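Local coordinates for endoglucanase, glycoside hydrolase family 5 protein (Cytophaga hutchinsonii, PDB 5IHS) that probably hydrolyses internal beta-1,4-glucosidic bonds of cellulose, as a family 5 endoglucanase built on a TIM barrel, at residues Lys26-Val29 and Glu30-Lys34; Gly64-Asn68 and Ser69-Lys73; Pro99-Glu102 and Lys103-Met107. All coordinates share one frame; numbering follows the deposited sequence.

Contact 1. Residues Lys26-Val29 and Glu30-Lys34; sequences KTIV and EKYGK
Glu30 and Thr27 grip each other twice, in the reciprocal pattern of a capping box. The backbone N of Glu30 donates to Thr27 OG1 at 3.0 Å in a fairly straight bond. In return Glu30 OE1 accepts from the backbone N of Thr27 at 3.1 Å, a bond that comes in from above the carboxylate plane, 43° out of it. Two torsions bring the groups together: Thr27 OG1 sits between its own N and carbonyl carbon (chi1 63°), facing into the first turn, while the Glu30 chain runs extended beyond CG, back over the N-cap residue. Lys31 continues the turn, its N bonded to Thr27 O at 2.9 Å. Its amine leads away to Ser330 OG, and its backbone O takes a water that also has a weak bond from Lys26 NZ. Tyr32 N donates to Ile28 O, and the ring atom CD2 of Tyr32 lies 4.2 Å from Ile28 CG2; both side chains also pack on Ile327 of helix 311-329. Gly33, at phi 74°, leaves the helical conformation, yet its N still reaches Val29 O at 2.8 Å. In so short a helix, 28-32, Thr27 OG1 satisfies the N-H of Glu30 and the Glu30 carboxylate that of the N-cap residue itself, and the carboxylate probably also offsets the positive end of the helix dipole.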
ATOM      1  N   LYS A  26     -11.946 -18.675  11.187  1.00 22.36           N
ATOM      2  CA  LYS A  26     -10.823 -18.392  10.287  1.00 19.50           C
ATOM      3  C   LYS A  26     -10.755 -16.918   9.868  1.00 17.22           C
ATOM      4  O   LYS A  26     -11.780 -16.339   9.508  1.00 18.22           O
ATOM      5  CB  LYS A  26     -10.973 -19.213   9.011  1.00 23.30           C
ATOM      6  CG  LYS A  26     -10.289 -20.560   9.014  1.00 26.83           C
ATOM      7  CD  LYS A  26     -10.647 -21.339   7.755  1.00 29.43           C
ATOM      8  CE  LYS A  26      -9.845 -20.861   6.557  1.00 30.91           C
ATOM      9  NZ  LYS A  26     -10.401 -21.386   5.276  1.00 31.81           N
ATOM     10  N   THR A  27      -9.546 -16.341   9.858  1.00 13.55           N
ATOM     11  CA  THR A  27      -9.255 -14.977   9.432  1.00 11.71           C
ATOM     12  C   THR A  27      -8.877 -14.957   7.953  1.00 10.46           C
ATOM     13  O   THR A  27      -8.659 -15.992   7.322  1.00  9.96           O
ATOM     14  CB  THR A  27      -8.054 -14.451  10.208  1.00 11.42           C
ATOM     15  OG1 THR A  27      -6.920 -15.256   9.875  1.00 10.94           O
ATOM     16  CG2 THR A  27      -8.290 -14.467  11.722  1.00 11.92           C
ATOM     17  N   ILE A  28      -8.778 -13.744   7.406  1.00  9.95           N
ATOM     18  CA  ILE A  28      -8.378 -13.569   6.015  1.00  9.50           C
ATOM     19  C   ILE A  28      -7.001 -14.170   5.775  1.00  8.49           C
ATOM     20  O   ILE A  28      -6.760 -14.825   4.753  1.00  9.00           O
ATOM     21  CB  ILE A  28      -8.384 -12.067   5.665  1.00 10.18           C
ATOM     22  CG1 ILE A  28      -9.798 -11.469   5.745  1.00 10.73           C
ATOM     23  CG2 ILE A  28      -7.728 -11.827   4.308  1.00 10.75           C
ATOM     24  CD1 ILE A  28     -10.766 -11.994   4.711  1.00 11.30           C
ATOM     25  N   VAL A  29      -6.062 -13.914   6.687  1.00  8.57           N
ATOM     26  CA  VAL A  29      -4.708 -14.416   6.508  1.00  8.98           C
ATOM     27  C   VAL A  29      -4.674 -15.935   6.665  1.00  9.44           C
ATOM     28  O   VAL A  29      -3.887 -16.613   6.001  1.00  9.88           O
ATOM     29  CB  VAL A  29      -3.755 -13.667   7.458  1.00  9.50           C
ATOM     30  CG1 VAL A  29      -2.378 -14.265   7.474  1.00 10.37           C
ATOM     31  CG2 VAL A  29      -3.666 -12.191   7.029  1.00  9.72           C
ATOM     32  N   GLU A  30      -5.536 -16.503   7.509  1.00  9.86           N
ATOM     33  CA  GLU A  30      -5.635 -17.963   7.554  1.00 10.99           C
ATOM     34  C   GLU A  30      -6.210 -18.523   6.257  1.00 11.22           C
ATOM     35  O   GLU A  30      -5.801 -19.595   5.804  1.00 12.35           O
ATOM     36  CB  GLU A  30      -6.459 -18.410   8.764  1.00 12.16           C
ATOM     37  CG  GLU A  30      -5.695 -18.263  10.058  1.00 14.89           C
ATOM     38  CD  GLU A  30      -6.538 -18.479  11.300  1.00 18.79           C
ATOM     39  OE1 GLU A  30      -7.777 -18.545  11.194  1.00 19.37           O
ATOM     40  OE2 GLU A  30      -5.953 -18.568  12.399  1.00 21.50           O
ATOM     41  N   LYS A  31      -7.141 -17.801   5.634  1.00 10.05           N
ATOM     42  CA  LYS A  31      -7.731 -18.244   4.372  1.00 10.02           C
ATOM     43  C   LYS A  31      -6.697 -18.320   3.256  1.00 10.44           C
ATOM     44  O   LYS A  31      -6.590 -19.336   2.561  1.00 11.32           O
ATOM     45  CB  LYS A  31      -8.892 -17.320   3.981  1.00 10.99           C
ATOM     46  CG  LYS A  31      -9.567 -17.687   2.659  1.00 12.02           C
ATOM     47  CD  LYS A  31     -10.590 -16.637   2.241  1.00 13.17           C
ATOM     48  CE  LYS A  31     -11.256 -16.960   0.916  1.00 14.35           C
ATOM     49  NZ  LYS A  31     -12.141 -18.147   0.977  1.00 15.17           N
ATOM     50  N   TYR A  32      -5.945 -17.241   3.042  1.00  9.68           N
ATOM     51  CA  TYR A  32      -5.049 -17.179   1.887  1.00  9.68           C
ATOM     52  C   TYR A  32      -3.618 -17.600   2.212  1.00  9.48           C
ATOM     53  O   TYR A  32      -2.906 -18.083   1.321  1.00 10.51           O
ATOM     54  CB  TYR A  32      -5.034 -15.766   1.298  1.00  9.57           C
ATOM     55  CG  TYR A  32      -6.312 -15.313   0.631  1.00  9.90           C
ATOM     56  CD1 TYR A  32      -7.003 -16.130  -0.257  1.00 10.75           C
ATOM     57  CD2 TYR A  32      -6.806 -14.036   0.854  1.00 11.38           C
ATOM     58  CE1 TYR A  32      -8.154 -15.683  -0.895  1.00 11.01           C
ATOM     59  CE2 TYR A  32      -7.947 -13.589   0.231  1.00 12.19           C
ATOM     60  CZ  TYR A  32      -8.621 -14.399  -0.644  1.00 11.73           C
ATOM     61  OH  TYR A  32      -9.757 -13.886  -1.248  1.00 13.23           O
ATOM     62  N   GLY A  33      -3.170 -17.390   3.451  1.00  9.31           N
ATOM     63  CA  GLY A  33      -1.844 -17.800   3.875  1.00  9.93           C
ATOM     64  C   GLY A  33      -0.721 -16.937   3.319  1.00  9.28           C
ATOM     65  O   GLY A  33      -0.880 -15.742   3.030  1.00  9.47           O
ATOM     66  N   LYS A  34       0.444 -17.560   3.186  1.00  9.04           N
ATOM     67  CA  LYS A  34       1.614 -16.876   2.655  1.00  9.13           C
ATOM     68  C   LYS A  34       1.371 -16.475   1.210  1.00  9.17           C
ATOM     69  O   LYS A  34       0.869 -17.264   0.404  1.00  9.77           O
ATOM     70  CB  LYS A  34       2.817 -17.817   2.701  1.00 10.81           C
ATOM     71  CG  LYS A  34       3.327 -18.142   4.092  1.00 13.80           C
ATOM     72  CD  LYS A  34       4.462 -19.167   4.023  1.00 19.09           C
ATOM     73  CE  LYS A  34       5.125 -19.405   5.355  1.00 23.77           C
ATOM     74  NZ  LYS A  34       6.218 -20.394   5.199  1.00 26.31           N
TER
HETATM   75  O   HOH W   1      -7.166 -21.912   4.221  1.00 29.20           O

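Contact 2. Residues Gly64-Asn68 and Ser69-Lys73; sequences GQYYN and SDVVK
Asn68 caps helix 69-77 by sending its side-chain oxygen to the backbone N of Val71. Its CB meets nothing of the helix beyond the adjoining Ser69 N. The next torsion sets CG between the backbone N and the carbonyl carbon (chi1 67°), which folds the amide back over the first turn. Asn68 CG itself stands 4.0 Å from Val71 N, leaving the bonding to its two branches. Asn68 OD1 accepts from Val71 N at 2.9 Å with an N-H...O angle of 164°, nearly straight at the hydrogen, although the donor is tilted 31° from the amide carbonyl plane. Asp70 CB lies beside the same oxygen, 3.3 Å from Asn68 OD1. This is the classical asparagine N-cap, here at the point where the loop after barrel strand 53-57 turns into helix 69-77, the first barrel helix of the TIM fold; the backbone O of Asn68 adds the first main-chain bond of the helix by accepting from Val72 N. The other branch, ND2, points back into the loop, with a weak bond to Gln65 O inside the 3-10 turn and a stronger partner in Pro300 O. Val71 CG2 lies 3.8 Å from Asn68 ND2, the two side chains crossing at about a right angle. The same methyl approaches the Tyr66 ring at its edge, near the ring plane, with Val71 CG2 4.1 Å from Tyr66 CD1, and Val71 CB rests on Tyr66 O. The phenol end of Tyr66 is held beyond this contact, by Ala298 O, and Gln65 CG covers part of one ring face near the rim.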
ATOM      1  N   GLY A  64      -0.486  10.392  13.078  1.00  9.79           N
ATOM      2  CA  GLY A  64      -0.133   9.266  13.922  1.00  9.91           C
ATOM      3  C   GLY A  64      -1.201   8.859  14.909  1.00  9.69           C
ATOM      4  O   GLY A  64      -1.162   7.733  15.412  1.00 10.06           O
ATOM      5  N   GLN A  65      -2.169   9.737  15.191  1.00  9.44           N
ATOM      6  CA  GLN A  65      -3.226   9.385  16.131  1.00 10.32           C
ATOM      7  C   GLN A  65      -4.076   8.216  15.643  1.00  9.60           C
ATOM      8  O   GLN A  65      -4.753   7.590  16.462  1.00 10.65           O
ATOM      9  CB  GLN A  65      -4.117  10.597  16.465  1.00 10.86           C
ATOM     10  CG  GLN A  65      -4.970  11.143  15.327  1.00 11.94           C
ATOM     11  CD  GLN A  65      -4.265  12.210  14.498  1.00 12.83           C
ATOM     12  OE1 GLN A  65      -3.051  12.160  14.295  1.00 12.87           O
ATOM     13  NE2 GLN A  65      -5.035  13.173  13.995  1.00 14.05           N
ATOM     14  N   TYR A  66      -4.066   7.912  14.345  1.00  8.20           N
ATOM     15  CA  TYR A  66      -4.846   6.803  13.791  1.00  7.92           C
ATOM     16  C   TYR A  66      -4.058   5.500  13.709  1.00  7.94           C
ATOM     17  O   TYR A  66      -4.616   4.481  13.281  1.00  8.15           O
ATOM     18  CB  TYR A  66      -5.416   7.170  12.407  1.00  8.16           C
ATOM     19  CG  TYR A  66      -6.390   8.325  12.471  1.00  8.80           C
ATOM     20  CD1 TYR A  66      -7.661   8.167  13.010  1.00  8.61           C
ATOM     21  CD2 TYR A  66      -6.034   9.582  12.015  1.00  9.80           C
ATOM     22  CE1 TYR A  66      -8.550   9.227  13.083  1.00  9.25           C
ATOM     23  CE2 TYR A  66      -6.912  10.654  12.095  1.00 10.09           C
ATOM     24  CZ  TYR A  66      -8.170  10.474  12.624  1.00  9.44           C
ATOM     25  OH  TYR A  66      -9.030  11.560  12.703  1.00 10.13           O
ATOM     26  N   TYR A  67      -2.783   5.511  14.110  1.00  7.60           N
ATOM     27  CA  TYR A  67      -1.921   4.321  14.043  1.00  7.84           C
ATOM     28  C   TYR A  67      -2.135   3.483  15.305  1.00  7.81           C
ATOM     29  O   TYR A  67      -1.295   3.423  16.204  1.00  9.30           O
ATOM     30  CB  TYR A  67      -0.452   4.722  13.881  1.00  7.77           C
ATOM     31  CG  TYR A  67      -0.073   5.086  12.468  1.00  6.93           C
ATOM     32  CD1 TYR A  67      -0.624   6.202  11.836  1.00  7.29           C
ATOM     33  CD2 TYR A  67       0.839   4.314  11.756  1.00  7.07           C
ATOM     34  CE1 TYR A  67      -0.296   6.512  10.529  1.00  6.91           C
ATOM     35  CE2 TYR A  67       1.175   4.628  10.449  1.00  7.38           C
ATOM     36  CZ  TYR A  67       0.603   5.718   9.837  1.00  7.35           C
ATOM     37  OH  TYR A  67       0.941   5.979   8.533  1.00  7.81           O
ATOM     38  N   ASN A  68      -3.290   2.822  15.374  1.00  8.14           N
ATOM     39  CA  ASN A  68      -3.643   2.117  16.598  1.00  8.55           C
ATOM     40  C   ASN A  68      -4.541   0.924  16.292  1.00  8.57           C
ATOM     41  O   ASN A  68      -5.109   0.785  15.201  1.00  8.32           O
ATOM     42  CB  ASN A  68      -4.270   3.061  17.637  1.00  8.76           C
ATOM     43  CG  ASN A  68      -5.619   3.577  17.209  1.00  8.78           C
ATOM     44  OD1 ASN A  68      -6.574   2.800  17.105  1.00  8.95           O
ATOM     45  ND2 ASN A  68      -5.724   4.882  16.962  1.00  9.79           N
ATOM     46  N   SER A  69      -4.643   0.039  17.286  1.00  8.85           N
ATOM     47  CA  SER A  69      -5.360  -1.214  17.088  1.00  9.82           C
ATOM     48  C   SER A  69      -6.865  -1.017  16.962  1.00  9.09           C
ATOM     49  O   SER A  69      -7.534  -1.839  16.322  1.00  9.67           O
ATOM     50  CB  SER A  69      -5.026  -2.206  18.202  1.00 13.50           C
ATOM     51  OG  SER A  69      -5.302  -1.675  19.467  1.00 17.34           O
ATOM     52  N   ASP A  70      -7.427   0.030  17.577  1.00  8.84           N
ATOM     53  CA  ASP A  70      -8.861   0.281  17.421  1.00  9.64           C
ATOM     54  C   ASP A  70      -9.206   0.609  15.974  1.00  8.81           C
ATOM     55  O   ASP A  70     -10.199   0.108  15.437  1.00  8.84           O
ATOM     56  CB  ASP A  70      -9.308   1.412  18.349  1.00 12.94           C
ATOM     57  CG  ASP A  70      -9.206   1.045  19.816  1.00 19.11           C
ATOM     58  OD1 ASP A  70      -9.492  -0.116  20.180  1.00 21.61           O
ATOM     59  OD2 ASP A  70      -8.849   1.927  20.623  1.00 22.40           O
ATOM     60  N   VAL A  71      -8.391   1.444  15.327  1.00  8.47           N
ATOM     61  CA  VAL A  71      -8.586   1.748  13.911  1.00  8.05           C
ATOM     62  C   VAL A  71      -8.456   0.486  13.066  1.00  7.56           C
ATOM     63  O   VAL A  71      -9.272   0.241  12.175  1.00  7.69           O
ATOM     64  CB  VAL A  71      -7.623   2.864  13.465  1.00  8.46           C
ATOM     65  CG1 VAL A  71      -7.541   2.977  11.944  1.00  8.67           C
ATOM     66  CG2 VAL A  71      -8.063   4.188  14.077  1.00  9.41           C
ATOM     67  N   VAL A  72      -7.413  -0.315  13.295  1.00  7.62           N
ATOM     68  CA  VAL A  72      -7.239  -1.510  12.469  1.00  7.54           C
ATOM     69  C   VAL A  72      -8.437  -2.448  12.615  1.00  7.39           C
ATOM     70  O   VAL A  72      -8.945  -2.986  11.623  1.00  7.59           O
ATOM     71  CB  VAL A  72      -5.903  -2.204  12.781  1.00  7.86           C
ATOM     72  CG1 VAL A  72      -5.807  -3.538  12.061  1.00  9.00           C
ATOM     73  CG2 VAL A  72      -4.729  -1.302  12.382  1.00  8.79           C
ATOM     74  N   LYS A  73      -8.910  -2.657  13.847  1.00  7.49           N
ATOM     75  CA  LYS A  73     -10.068  -3.527  14.053  1.00  7.86           C
ATOM     76  C   LYS A  73     -11.299  -2.988  13.338  1.00  7.70           C
ATOM     77  O   LYS A  73     -12.048  -3.751  12.717  1.00  7.99           O
ATOM     78  CB  LYS A  73     -10.351  -3.694  15.543  1.00  9.50           C
ATOM     79  CG  LYS A  73     -11.451  -4.703  15.816  1.00 12.06           C
ATOM     80  CD  LYS A  73     -11.666  -4.931  17.292  1.00 14.80           C
ATOM     81  CE  LYS A  73     -12.779  -5.932  17.525  1.00 18.42           C
ATOM     82  NZ  LYS A  73     -13.051  -6.063  18.970  1.00 21.00           N
TER

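Contact 3. Residues Pro99-Glu102 and Lys103-Met107; sequences PDTE and KMKVM
Glu102 and Lys105 lie side by side and point the same way, one turn apart on helix 99-116. The bend that makes this possible is in the glutamate: its chain folds at chi2 (-48°), bringing the carboxylate round to the lysine, whose own chain runs extended beyond CG. The ammonium meets the two oxygens unequally. Lys105 NZ donates to Glu102 OE2 at 2.8 Å, on the syn lone pair, whereas its bond to OE1 is weak at 3.2 Å. Thr101 also lies alongside the lysine, pointing the same way, its CG2 methyl 4.0 Å from Lys105 CE. Beneath these side chains the backbone keeps regular i to i+4 bonding; Val106 N, for example, donates to Glu102 O at an N-H...O angle of 167°. Lys103 takes another direction, its amine forming a salt bridge to Glu142 of helix 133-147. Ser60 serves both partners of the main pair, its OG bonding Glu102 OE1 and its O accepting from Lys105 NZ. The buried carboxylate thus has the ammonium mainly on OE2 and the Ser60 hydroxyl on OE1, which probably stabilises its charged form and ties the helix to the loop after strand 53-57.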
ATOM      1  N   PRO A  99      13.448   8.142  14.726  1.00 12.86           N
ATOM      2  CA  PRO A  99      13.286   6.738  14.310  1.00 13.08           C
ATOM      3  C   PRO A  99      12.460   5.903  15.269  1.00 12.66           C
ATOM      4  O   PRO A  99      11.622   5.109  14.829  1.00 12.62           O
ATOM      5  CB  PRO A  99      14.729   6.232  14.166  1.00 13.98           C
ATOM      6  CG  PRO A  99      15.561   7.207  14.943  1.00 14.47           C
ATOM      7  CD  PRO A  99      14.865   8.522  14.851  1.00 13.68           C
ATOM      8  N   ASP A 100      12.679   6.040  16.575  1.00 13.69           N
ATOM      9  CA  ASP A 100      11.950   5.204  17.526  1.00 15.11           C
ATOM     10  C   ASP A 100      10.456   5.505  17.506  1.00 13.47           C
ATOM     11  O   ASP A 100       9.631   4.583  17.529  1.00 13.09           O
ATOM     12  CB  ASP A 100      12.517   5.398  18.930  1.00 19.35           C
ATOM     13  CG  ASP A 100      13.950   4.918  19.045  1.00 24.65           C
ATOM     14  OD1 ASP A 100      14.289   3.914  18.385  1.00 26.45           O
ATOM     15  OD2 ASP A 100      14.735   5.535  19.799  1.00 27.38           O
ATOM     16  N   THR A 101      10.087   6.785  17.458  1.00 12.92           N
ATOM     17  CA  THR A 101       8.675   7.150  17.484  1.00 12.94           C
ATOM     18  C   THR A 101       7.952   6.659  16.233  1.00 10.94           C
ATOM     19  O   THR A 101       6.848   6.114  16.313  1.00 10.99           O
ATOM     20  CB  THR A 101       8.541   8.665  17.629  1.00 15.68           C
ATOM     21  OG1 THR A 101       9.147   9.070  18.860  1.00 17.71           O
ATOM     22  CG2 THR A 101       7.083   9.096  17.621  1.00 16.38           C
ATOM     23  N   GLU A 102       8.552   6.851  15.062  1.00  9.88           N
ATOM     24  CA  GLU A 102       7.850   6.478  13.839  1.00  9.44           C
ATOM     25  C   GLU A 102       7.810   4.965  13.665  1.00  9.40           C
ATOM     26  O   GLU A 102       6.792   4.416  13.233  1.00  9.28           O
ATOM     27  CB  GLU A 102       8.445   7.204  12.633  1.00  9.93           C
ATOM     28  CG  GLU A 102       8.303   8.734  12.719  1.00 10.24           C
ATOM     29  CD  GLU A 102       6.890   9.200  13.096  1.00 10.70           C
ATOM     30  OE1 GLU A 102       5.930   8.880  12.362  1.00 10.95           O
ATOM     31  OE2 GLU A 102       6.740   9.864  14.146  1.00 12.60           O
ATOM     32  N   LYS A 103       8.892   4.269  14.014  1.00  9.62           N
ATOM     33  CA  LYS A 103       8.874   2.814  13.957  1.00  9.95           C
ATOM     34  C   LYS A 103       7.841   2.244  14.920  1.00  9.18           C
ATOM     35  O   LYS A 103       7.179   1.251  14.606  1.00  9.88           O
ATOM     36  CB  LYS A 103      10.274   2.287  14.269  1.00 12.77           C
ATOM     37  CG  LYS A 103      10.439   0.784  14.325  1.00 17.45           C
ATOM     38  CD  LYS A 103      11.868   0.451  14.794  1.00 21.61           C
ATOM     39  CE  LYS A 103      12.034  -0.995  15.255  1.00 24.51           C
ATOM     40  NZ  LYS A 103      13.385  -1.309  15.786  1.00 25.82           N
ATOM     41  N   MET A 104       7.678   2.864  16.095  1.00  8.84           N
ATOM     42  CA  MET A 104       6.678   2.395  17.049  1.00  9.61           C
ATOM     43  C   MET A 104       5.281   2.424  16.441  1.00  9.15           C
ATOM     44  O   MET A 104       4.499   1.479  16.616  1.00  9.27           O
ATOM     45  CB  MET A 104       6.727   3.263  18.312  1.00 11.40           C
ATOM     46  CG  MET A 104       5.678   2.914  19.357  1.00 13.85           C
ATOM     47  SD  MET A 104       5.452   4.188  20.613  1.00 16.88           S
ATOM     48  CE  MET A 104       4.679   5.488  19.633  1.00 19.52           C
ATOM     49  N   LYS A 105       4.937   3.515  15.743  1.00  8.55           N
ATOM     50  CA  LYS A 105       3.618   3.634  15.127  1.00  8.73           C
ATOM     51  C   LYS A 105       3.404   2.542  14.092  1.00  8.15           C
ATOM     52  O   LYS A 105       2.316   1.954  14.007  1.00  8.47           O
ATOM     53  CB  LYS A 105       3.466   5.003  14.464  1.00  9.76           C
ATOM     54  CG  LYS A 105       3.454   6.170  15.414  1.00 11.23           C
ATOM     55  CD  LYS A 105       3.574   7.477  14.647  1.00 12.56           C
ATOM     56  CE  LYS A 105       3.678   8.667  15.565  1.00 13.18           C
ATOM     57  NZ  LYS A 105       4.037   9.872  14.801  1.00 11.67           N
ATOM     58  N   VAL A 106       4.419   2.285  13.262  1.00  8.29           N
ATOM     59  CA  VAL A 106       4.328   1.204  12.283  1.00  8.42           C
ATOM     60  C   VAL A 106       4.086  -0.127  12.981  1.00  8.11           C
ATOM     61  O   VAL A 106       3.208  -0.903  12.584  1.00  7.73           O
ATOM     62  CB  VAL A 106       5.597   1.159  11.413  1.00  8.86           C
ATOM     63  CG1 VAL A 106       5.617  -0.087  10.537  1.00  9.38           C
ATOM     64  CG2 VAL A 106       5.723   2.406  10.571  1.00  9.82           C
ATOM     65  N   MET A 107       4.879  -0.418  14.013  1.00  8.08           N
ATOM     66  CA  MET A 107       4.760  -1.703  14.685  1.00  8.72           C
ATOM     67  C   MET A 107       3.409  -1.863  15.368  1.00  8.32           C
ATOM     68  O   MET A 107       2.881  -2.976  15.434  1.00  8.52           O
ATOM     69  CB  MET A 107       5.902  -1.893  15.678  1.00  9.35           C
ATOM     70  CG  MET A 107       7.245  -2.074  14.989  1.00 10.65           C
ATOM     71  SD  MET A 107       8.579  -2.557  16.077  1.00 13.63           S
ATOM     72  CE  MET A 107       8.650  -1.139  17.157  1.00 15.00           C
TER

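In the fold
Contacts 2 and 3 are neighbours, with centres about 13 Å apart, and meet: Tyr67 CD2 lies 3.6 Å from Lys105 O. They belong to successive barrel helices, 69-77 and 99-116, which also pack through Ser69 and Val72 on Ala112. Contact 1 is distant, its centre about 21 Å from that of contact 2, on the first modelled helix, 28-32, which packs against strand 119-125 and helix 311-329. All three combine buried and exposed residues. Contact 1 takes in a whole short helix, contact 2 the start of a longer one; each start is capped, one by a threonine-glutamate box, the other by an asparagine. Contact 3, in the first turns of helix 99-116, has a salt bridge.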